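Local coordinates for D-3-phosphoglycerate dehydrogenase oxidoreductase protein (Ralstonia solanacearum, PDB 3GG9), which probably oxidises D-3-phosphoglycerate with NAD as the cofactor, as a member of the D-isomer specific 2-hydroxyacid dehydrogenase family, at residues A93-G98 against N333-A338; G164-G169 against L187-E192; S231-A236 against E254-N259. All blocks are in the same frame, centred on the assembly; numbering follows the deposited sequence.

Interaction 1: residues A93-G98 against N333-A338; sequences ACTDKG and NPTALA
Asn-333 and Ala-336 press against the last turn of helix 91-97, and the contact is closest around Thr-95. The CA atoms of Thr-95 and Ala-336 are 4.4 Å apart, and the methyl CB of Ala-336 points into the helix, 3.8 Å from Thr-95 CA and 4.1 Å from Gly-98 CA. Beside it the carboxamide of Asn-333, set with CG between its own backbone N and carbonyl carbon (chi1 61°), passes alongside the Thr-95 side chain in the opposite direction. Its ND2 donates to Thr-95 OG1 at 3.1 Å, the hydroxyl lying close to the amide plane and the bond somewhat bent (147°). The same OG1 is bonded to Leu-91 O one turn back. ND2 also reaches Val-99 O and OD1 takes the Val-101 N-H, so both ends of the buried amide are held and its rotation is fixed. In this way the C-terminal tail docks on the helix that leads into the edge strand 100-102 of the five-stranded parallel sheet, at the point where the chain leaves the helix through a Schellman motif with Gly-98 at positive phi (65°). On the solvent side little surface is shared: the exposed Thr-335 makes a small methyl-to-hydroxyl touch there, its OG1 meeting Thr-95 CG2 obliquely at 3.3 Å. The outer side of the helix is tied to helix 63-66 by the salt bridge of Asp-96 with Arg-63.

Interaction 2: residues G164-G169 against L187-E192; sequences GIFGYG and LVWGRE
The first beta-alpha-beta unit of the NAD-binding Rossmann domain places strand 162-166 next to strand 185-189; the segments 164-166 and 187-189 run parallel at 19°, their axes 4.7 Å apart at closest approach. Three backbone bonds join them. Ile-165 lies between two of them: its N-H donates to Leu-187 O at 2.7 Å, and its carbonyl receives Trp-189 N at 2.9 Å, both nearly along the C=O axis. The third continues the pairing past the end of strand 162-166, from Gly-167 N to Trp-189 O at 2.9 Å, and is more bent at the hydrogen (151°). Gly-167 has backbone angles that call for glycine; with Gly-169, the N-cap of helix 170-181, it fits the GxGxxG pattern that in such domains typically lies against the dinucleotide.

On one face of the sheet the side chains of Phe-166 and Trp-189 run side by side, each with CG anti to the backbone N. The indole turns the edge of its six-membered ring toward the face of the phenyl in an offset edge-to-face pair, planes at 70° and centroids 5.6 Å apart; Trp-189 CE3 comes within 3.6 Å of Phe-166 CE2. On the other face Val-188 packs CG2 against Ile-165 CB at 4.1 Å, while its CG1 meets Tyr-168 CB at 3.7 Å, the tyrosine crossing the valine at about a right angle. Tyr-168 OH is bonded to Asp-201.

Helix 209-215 lies against the aromatic pair through Leu-212. Helices 170-181 and 192-200 cover the Ile-165 and Val-188 face, and strand 218-221 pairs with the far edge of strand 162-166.

Interaction 3: residues S231-A236 against E254-N259; sequences SIITVA and ELVEEN. Unlike the reference sequence in segment 231-236: Ser-231 (reference Gly), Ile-233 (reference Val).
Glu-257 reaches across to the start of helix 235-238 and binds its first backbone amide. With CG in the crowded position between N and carbonyl carbon (chi1 72°) and the chain extended beyond it, OE1 accepts Val-235 N at 2.7 Å in an almost straight bond (175°), using the lone pair directed away from OE2. Val-235 CG2 crosses the carboxylate at 3.3 Å from OE1. The helix end would probably favour the charged form of Glu-257. A water accepts from Ala-236 N and donates weakly to OE1, so the amides of Val-235 and Ala-236 are met by the carboxylate and by a water weakly held to it.

Nearer the middle, the backbones meet in a single bridge between Ile-233 and Val-256. Ile-233 uses both its polar groups: N donates to Leu-255 O at 3.0 Å, and O receives Glu-257 N at 2.9 Å, nearly along the C=O axis. Val-256 CA adds a CA-H...O contact to the same carbonyl, and its CG2 packs on Ile-233 CB.

At the other end Ser-231 N donates to Glu-254 O at 2.9 Å, in the carbonyl plane. That carbonyl is also reached by a water donating at 2.6 Å, which is bonded to Ser-231 OG as well. A second water links the same hydroxyl to Glu-258 N, so the hydroxyl is tied to the other segment through water, while Ser-231 CB packs directly on Glu-257 CB at 4.0 Å. Ile-232 O, in turn, is bonded to Lys-209 NZ.

Thr-234 is the N-cap of the short helix, its side chain capping an amide further on, and its N is bonded to Asp-237 OD1, the reciprocal pairing of a capping box. Glu-257 thus adds a carboxylate from the loop between strand 246-249 and helix 260-267 to a helix N-terminus in the Rossmann domain.

Interactions 2 and 3 belong to the NAD-binding domain, follow one another along the chain, and have centres about 17 Å apart. They share a hydrophobic boundary at the Phe-166 ring, where CE1 lies 3.8 Å from Ile-233 CG1 and CZ lies 4.0 Å from Ile-232 CD1. Bound glycerol lies about 7 Å from Gly-167 and about 5 Å from the Leu-255 side chain. The glycine-rich pattern at Gly-167 and Gly-169 probably places interaction 2 beside the cofactor site. Interaction 1 is remote: its centre is about 37 Å from that of interaction 2 and 36 Å from that of interaction 3. Joining 93-98 to 333-338, it closes a loop of chain within which the other two contacts are nested.

Interaction 1: residues A93-G98 against N333-A338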
loop_
_atom_site.group_PDB
_atom_site.type_symbol
_atom_site.label_atom_id
_atom_site.label_comp_id
_atom_site.label_asym_id
_atom_site.label_seq_id
_atom_site.Cartn_x
_atom_site.Cartn_y
_atom_site.Cartn_z
ATOM N N ALA A 93 41.145 -0.622 8.404
ATOM C CA ALA A 93 41.471 0.579 9.179
ATOM C C ALA A 93 41.050 0.452 10.643
ATOM O O ALA A 93 41.764 0.930 11.529
ATOM C CB ALA A 93 40.880 1.817 8.556
ATOM N N CYS A 94 39.905 -0.201 10.879
ATOM C CA CYS A 94 39.420 -0.502 12.231
ATOM C C CYS A 94 40.383 -1.437 12.951
ATOM O O CYS A 94 40.762 -1.181 14.090
ATOM C CB CYS A 94 38.015 -1.130 12.195
ATOM S SG CYS A 94 36.692 0.045 11.818
ATOM N N THR A 95 40.774 -2.507 12.263
ATOM C CA THR A 95 41.725 -3.483 12.775
ATOM C C THR A 95 43.073 -2.825 13.126
ATOM O O THR A 95 43.665 -3.160 14.150
ATOM C CB THR A 95 41.906 -4.649 11.780
ATOM O OG1 THR A 95 40.636 -5.269 11.542
ATOM C CG2 THR A 95 42.863 -5.686 12.319
ATOM N N ASP A 96 43.508 -1.865 12.300
ATOM C CA ASP A 96 44.725 -1.065 12.540
ATOM C C ASP A 96 44.676 -0.249 13.831
ATOM O O ASP A 96 45.690 -0.115 14.527
ATOM C CB ASP A 96 45.000 -0.113 11.361
ATOM C CG ASP A 96 45.558 -0.827 10.137
ATOM O OD1 ASP A 96 45.933 -2.018 10.242
ATOM O OD2 ASP A 96 45.614 -0.195 9.057
ATOM N N LYS A 97 43.499 0.297 14.143
ATOM C CA LYS A 97 43.316 1.093 15.356
ATOM C C LYS A 97 42.953 0.223 16.559
ATOM O O LYS A 97 42.838 0.725 17.675
ATOM C CB LYS A 97 42.244 2.172 15.154
ATOM C CG LYS A 97 42.478 3.121 13.972
ATOM C CD LYS A 97 43.436 4.260 14.308
ATOM C CE LYS A 97 43.426 5.326 13.215
ATOM N NZ LYS A 97 43.837 4.806 11.877
ATOM N N GLY A 98 42.774 -1.074 16.339
ATOM C CA GLY A 98 42.283 -1.962 17.391
ATOM C C GLY A 98 40.854 -1.614 17.800
ATOM O O GLY A 98 40.500 -1.708 18.973
ATOM N N ASN A 333 36.028 -8.484 12.932
ATOM C CA ASN A 333 37.464 -8.389 12.661
ATOM C C ASN A 333 38.319 -8.849 13.856
ATOM O O ASN A 333 38.950 -8.029 14.519
ATOM C CB ASN A 333 37.800 -6.936 12.257
ATOM C CG ASN A 333 37.466 -5.911 13.354
ATOM O OD1 ASN A 333 36.631 -6.165 14.231
ATOM N ND2 ASN A 333 38.140 -4.756 13.318
ATOM N N PRO A 334 38.352 -10.167 14.145
ATOM C CA PRO A 334 38.906 -10.584 15.440
ATOM C C PRO A 334 40.404 -10.273 15.629
ATOM O O PRO A 334 40.880 -10.238 16.763
ATOM C CB PRO A 334 38.657 -12.102 15.463
ATOM C CG PRO A 334 37.648 -12.355 14.388
ATOM C CD PRO A 334 37.939 -11.329 13.343
ATOM N N THR A 335 41.123 -10.016 14.535
ATOM C CA THR A 335 42.547 -9.658 14.618
ATOM C C THR A 335 42.783 -8.237 15.156
ATOM O O THR A 335 43.927 -7.810 15.295
ATOM C CB THR A 335 43.316 -9.895 13.278
ATOM O OG1 THR A 335 42.855 -8.989 12.274
ATOM C CG2 THR A 335 43.140 -11.335 12.782
ATOM N N ALA A 336 41.702 -7.516 15.461
ATOM C CA ALA A 336 41.780 -6.239 16.175
ATOM C C ALA A 336 41.902 -6.442 17.687
ATOM O O ALA A 336 42.146 -5.488 18.426
ATOM C CB ALA A 336 40.558 -5.382 15.863
ATOM N N LEU A 337 41.705 -7.678 18.144
ATOM C CA LEU A 337 41.811 -8.007 19.563
ATOM C C LEU A 337 43.268 -8.251 19.972
ATOM O O LEU A 337 43.615 -8.187 21.157
ATOM C CB LEU A 337 40.955 -9.231 19.897
ATOM C CG LEU A 337 39.431 -9.078 19.829
ATOM C CD1 LEU A 337 38.758 -10.448 19.784
ATOM C CD2 LEU A 337 38.919 -8.266 21.000
ATOM N N ALA A 338 44.109 -8.526 18.976
ATOM C CA ALA A 338 45.539 -8.749 19.165
ATOM C C ALA A 338 46.241 -7.475 19.665
ATOM O O ALA A 338 45.754 -6.366 19.402
ATOM C CB ALA A 338 46.156 -9.235 17.854
#

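Interaction 2: residues G164-G169 against L187-E192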
loop_
_atom_site.group_PDB
_atom_site.type_symbol
_atom_site.label_atom_id
_atom_site.label_comp_id
_atom_site.label_asym_id
_atom_site.label_seq_id
_atom_site.Cartn_x
_atom_site.Cartn_y
_atom_site.Cartn_z
ATOM N N GLY A 164 7.651 -10.208 -12.071
ATOM C CA GLY A 164 9.062 -10.545 -12.235
ATOM C C GLY A 164 9.865 -10.317 -10.952
ATOM O O GLY A 164 9.797 -9.247 -10.331
ATOM N N ILE A 165 10.569 -11.352 -10.513
ATOM C CA ILE A 165 11.453 -11.258 -9.351
ATOM C C ILE A 165 12.893 -11.401 -9.823
ATOM O O ILE A 165 13.317 -12.481 -10.250
ATOM C CB ILE A 165 11.087 -12.306 -8.251
ATOM C CG1 ILE A 165 9.640 -12.111 -7.752
ATOM C CG2 ILE A 165 12.097 -12.284 -7.116
ATOM C CD1 ILE A 165 9.346 -10.723 -7.141
ATOM N N PHE A 166 13.632 -10.294 -9.766
ATOM C CA PHE A 166 15.063 -10.281 -10.071
ATOM C C PHE A 166 15.906 -10.463 -8.789
ATOM O O PHE A 166 16.211 -9.488 -8.093
ATOM C CB PHE A 166 15.410 -8.968 -10.812
ATOM C CG PHE A 166 16.752 -8.970 -11.529
ATOM C CD1 PHE A 166 17.041 -7.963 -12.452
ATOM C CD2 PHE A 166 17.714 -9.972 -11.322
ATOM C CE1 PHE A 166 18.279 -7.927 -13.128
ATOM C CE2 PHE A 166 18.947 -9.952 -11.986
ATOM C CZ PHE A 166 19.231 -8.922 -12.896
ATOM N N GLY A 167 16.301 -11.713 -8.508
ATOM C CA GLY A 167 17.074 -12.061 -7.303
ATOM C C GLY A 167 16.213 -12.854 -6.350
ATOM O O GLY A 167 15.132 -12.416 -5.954
ATOM N N TYR A 168 16.678 -14.030 -5.975
ATOM C CA TYR A 168 15.860 -14.913 -5.170
ATOM C C TYR A 168 16.586 -15.300 -3.875
ATOM O O TYR A 168 16.747 -16.479 -3.550
ATOM C CB TYR A 168 15.425 -16.102 -6.032
ATOM C CG TYR A 168 14.262 -16.926 -5.482
ATOM C CD1 TYR A 168 12.937 -16.472 -5.560
ATOM C CD2 TYR A 168 14.498 -18.164 -4.903
ATOM C CE1 TYR A 168 11.883 -17.235 -5.051
ATOM C CE2 TYR A 168 13.457 -18.929 -4.384
ATOM C CZ TYR A 168 12.159 -18.465 -4.470
ATOM O OH TYR A 168 11.150 -19.247 -3.956
ATOM N N GLY A 169 17.007 -14.278 -3.127
ATOM C CA GLY A 169 17.550 -14.454 -1.772
ATOM C C GLY A 169 16.365 -14.526 -0.811
ATOM O O GLY A 169 15.252 -14.763 -1.232
ATOM N N LEU A 187 7.486 -15.054 -12.194
ATOM C CA LEU A 187 8.725 -15.426 -12.883
ATOM C C LEU A 187 9.947 -14.895 -12.157
ATOM O O LEU A 187 10.016 -13.711 -11.803
ATOM C CB LEU A 187 8.742 -14.891 -14.320
ATOM C CG LEU A 187 7.657 -15.277 -15.329
ATOM C CD1 LEU A 187 7.815 -14.447 -16.601
ATOM C CD2 LEU A 187 7.713 -16.758 -15.655
ATOM N N VAL A 188 10.936 -15.767 -11.980
ATOM C CA VAL A 188 12.158 -15.435 -11.259
ATOM C C VAL A 188 13.351 -15.438 -12.229
ATOM O O VAL A 188 13.394 -16.233 -13.160
ATOM C CB VAL A 188 12.387 -16.413 -10.060
ATOM C CG1 VAL A 188 13.674 -16.094 -9.324
ATOM C CG2 VAL A 188 11.204 -16.333 -9.078
ATOM N N TRP A 189 14.292 -14.523 -12.025
ATOM C CA TRP A 189 15.585 -14.563 -12.700
ATOM C C TRP A 189 16.706 -14.177 -11.711
ATOM O O TRP A 189 16.449 -13.540 -10.707
ATOM C CB TRP A 189 15.588 -13.674 -13.956
ATOM C CG TRP A 189 16.655 -14.125 -14.939
ATOM C CD1 TRP A 189 16.589 -15.194 -15.795
ATOM C CD2 TRP A 189 17.951 -13.556 -15.109
ATOM N NE1 TRP A 189 17.761 -15.313 -16.494
ATOM C CE2 TRP A 189 18.616 -14.319 -16.091
ATOM C CE3 TRP A 189 18.615 -12.470 -14.530
ATOM C CZ2 TRP A 189 19.912 -14.027 -16.509
ATOM C CZ3 TRP A 189 19.910 -12.181 -14.938
ATOM C CH2 TRP A 189 20.546 -12.956 -15.921
ATOM N N GLY A 190 17.935 -14.605 -11.988
ATOM C CA GLY A 190 19.101 -14.299 -11.147
ATOM C C GLY A 190 20.261 -15.196 -11.521
ATOM O O GLY A 190 20.248 -15.811 -12.590
ATOM N N ARG A 191 21.256 -15.276 -10.634
ATOM C CA ARG A 191 22.397 -16.183 -10.767
ATOM C C ARG A 191 21.876 -17.605 -10.742
ATOM O O ARG A 191 20.757 -17.833 -10.324
ATOM C CB ARG A 191 23.325 -16.066 -9.550
ATOM C CG ARG A 191 24.095 -14.766 -9.394
ATOM C CD ARG A 191 24.813 -14.729 -8.017
ATOM N NE ARG A 191 23.865 -14.701 -6.892
ATOM C CZ ARG A 191 23.588 -15.734 -6.093
ATOM N NH1 ARG A 191 24.190 -16.906 -6.267
ATOM N NH2 ARG A 191 22.703 -15.594 -5.115
ATOM N N GLU A 192 22.710 -18.548 -11.154
ATOM C CA GLU A 192 22.341 -19.956 -11.223
ATOM C C GLU A 192 21.714 -20.529 -9.966
ATOM O O GLU A 192 20.710 -21.248 -10.062
ATOM C CB GLU A 192 23.563 -20.799 -11.613
ATOM C CG GLU A 192 23.348 -22.309 -11.574
ATOM C CD GLU A 192 22.250 -22.806 -12.510
ATOM O OE1 GLU A 192 21.881 -22.122 -13.506
ATOM O OE2 GLU A 192 21.775 -23.926 -12.262
#

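Interaction 3: residues S231-A236 against E254-N259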
loop_
_atom_site.group_PDB
_atom_site.type_symbol
_atom_site.label_atom_id
_atom_site.label_comp_id
_atom_site.label_asym_id
_atom_site.label_seq_id
_atom_site.Cartn_x
_atom_site.Cartn_y
_atom_site.Cartn_z
ATOM N N SER A 231 25.134 -1.634 -11.519
ATOM C CA SER A 231 24.658 -1.265 -12.867
ATOM C C SER A 231 24.169 -2.446 -13.684
ATOM O O SER A 231 24.189 -2.398 -14.913
ATOM C CB SER A 231 25.721 -0.493 -13.676
ATOM O OG SER A 231 26.240 0.591 -12.936
ATOM N N ILE A 232 23.701 -3.494 -13.003
ATOM C CA ILE A 232 23.259 -4.714 -13.679
ATOM C C ILE A 232 21.978 -4.468 -14.476
ATOM O O ILE A 232 21.639 -5.222 -15.392
ATOM C CB ILE A 232 23.083 -5.888 -12.670
ATOM C CG1 ILE A 232 23.078 -7.250 -13.384
ATOM C CG2 ILE A 232 21.858 -5.673 -11.761
ATOM C CD1 ILE A 232 23.145 -8.445 -12.456
ATOM N N ILE A 233 21.267 -3.402 -14.117
ATOM C CA ILE A 233 20.050 -3.027 -14.808
ATOM C C ILE A 233 20.403 -1.764 -15.577
ATOM O O ILE A 233 20.836 -0.772 -15.006
ATOM C CB ILE A 233 18.873 -2.811 -13.817
ATOM C CG1 ILE A 233 18.567 -4.125 -13.092
ATOM C CG2 ILE A 233 17.619 -2.353 -14.541
ATOM C CD1 ILE A 233 17.592 -3.963 -11.950
ATOM N N THR A 234 20.250 -1.835 -16.886
ATOM C CA THR A 234 20.611 -0.730 -17.753
ATOM C C THR A 234 19.352 -0.054 -18.257
ATOM O O THR A 234 18.256 -0.563 -18.053
ATOM C CB THR A 234 21.410 -1.254 -18.950
ATOM O OG1 THR A 234 20.568 -2.107 -19.738
ATOM C CG2 THR A 234 22.621 -2.042 -18.474
ATOM N N VAL A 235 19.499 1.089 -18.932
ATOM C CA VAL A 235 18.380 1.725 -19.629
ATOM C C VAL A 235 17.794 0.822 -20.707
ATOM O O VAL A 235 16.597 0.865 -20.942
ATOM C CB VAL A 235 18.774 3.088 -20.309
ATOM C CG1 VAL A 235 17.587 3.708 -21.028
ATOM C CG2 VAL A 235 19.246 4.049 -19.296
ATOM N N ALA A 236 18.626 0.010 -21.361
ATOM C CA ALA A 236 18.131 -0.909 -22.389
ATOM C C ALA A 236 17.165 -1.922 -21.772
ATOM O O ALA A 236 16.101 -2.201 -22.340
ATOM C CB ALA A 236 19.283 -1.622 -23.099
ATOM N N GLU A 254 22.119 1.810 -6.877
ATOM C CA GLU A 254 23.247 1.639 -7.781
ATOM C C GLU A 254 23.197 0.311 -8.542
ATOM O O GLU A 254 24.028 0.061 -9.422
ATOM C CB GLU A 254 24.564 1.781 -7.002
ATOM C CG GLU A 254 24.766 3.150 -6.330
ATOM C CD GLU A 254 24.284 3.230 -4.867
ATOM O OE1 GLU A 254 24.723 4.176 -4.179
ATOM O OE2 GLU A 254 23.470 2.381 -4.400
ATOM N N LEU A 255 22.215 -0.530 -8.219
ATOM C CA LEU A 255 21.877 -1.675 -9.071
ATOM C C LEU A 255 21.434 -1.273 -10.476
ATOM O O LEU A 255 21.586 -2.047 -11.406
ATOM C CB LEU A 255 20.776 -2.522 -8.446
ATOM C CG LEU A 255 21.081 -3.220 -7.121
ATOM C CD1 LEU A 255 19.836 -3.921 -6.596
ATOM C CD2 LEU A 255 22.209 -4.214 -7.268
ATOM N N VAL A 256 20.854 -0.082 -10.612
ATOM C CA VAL A 256 20.489 0.465 -11.915
ATOM C C VAL A 256 21.582 1.449 -12.289
ATOM O O VAL A 256 22.022 2.227 -11.447
ATOM C CB VAL A 256 19.129 1.208 -11.883
ATOM C CG1 VAL A 256 18.722 1.698 -13.280
ATOM C CG2 VAL A 256 18.035 0.309 -11.313
ATOM N N GLU A 257 22.027 1.411 -13.542
ATOM C CA GLU A 257 23.001 2.393 -14.023
ATOM C C GLU A 257 22.548 3.818 -13.762
ATOM O O GLU A 257 21.365 4.125 -13.773
ATOM C CB GLU A 257 23.366 2.166 -15.496
ATOM C CG GLU A 257 22.299 2.526 -16.515
ATOM C CD GLU A 257 22.815 2.408 -17.954
ATOM O OE1 GLU A 257 22.001 2.209 -18.872
ATOM O OE2 GLU A 257 24.039 2.514 -18.168
ATOM N N GLU A 258 23.525 4.658 -13.466
ATOM C CA GLU A 258 23.329 6.035 -13.070
ATOM C C GLU A 258 22.419 6.789 -14.053
ATOM O O GLU A 258 22.605 6.714 -15.275
ATOM C CB GLU A 258 24.703 6.678 -12.943
ATOM C CG GLU A 258 24.687 8.053 -12.386
ATOM C CD GLU A 258 26.070 8.556 -12.122
ATOM O OE1 GLU A 258 26.191 9.476 -11.296
ATOM O OE2 GLU A 258 27.037 8.027 -12.729
ATOM N N ASN A 259 21.402 7.452 -13.492
ATOM C CA ASN A 259 20.304 8.124 -14.211
ATOM C C ASN A 259 19.445 7.223 -15.112
ATOM O O ASN A 259 18.559 7.710 -15.793
ATOM C CB ASN A 259 20.787 9.360 -14.997
ATOM C CG ASN A 259 21.596 10.322 -14.145
ATOM O OD1 ASN A 259 21.274 10.566 -12.988
ATOM N ND2 ASN A 259 22.662 10.870 -14.721
HETATM O O HOH W 1 25.424 1.974 -10.583
HETATM O O HOH W 2 26.384 3.588 -14.099
HETATM O O HOH W 3 21.674 0.470 -21.791
#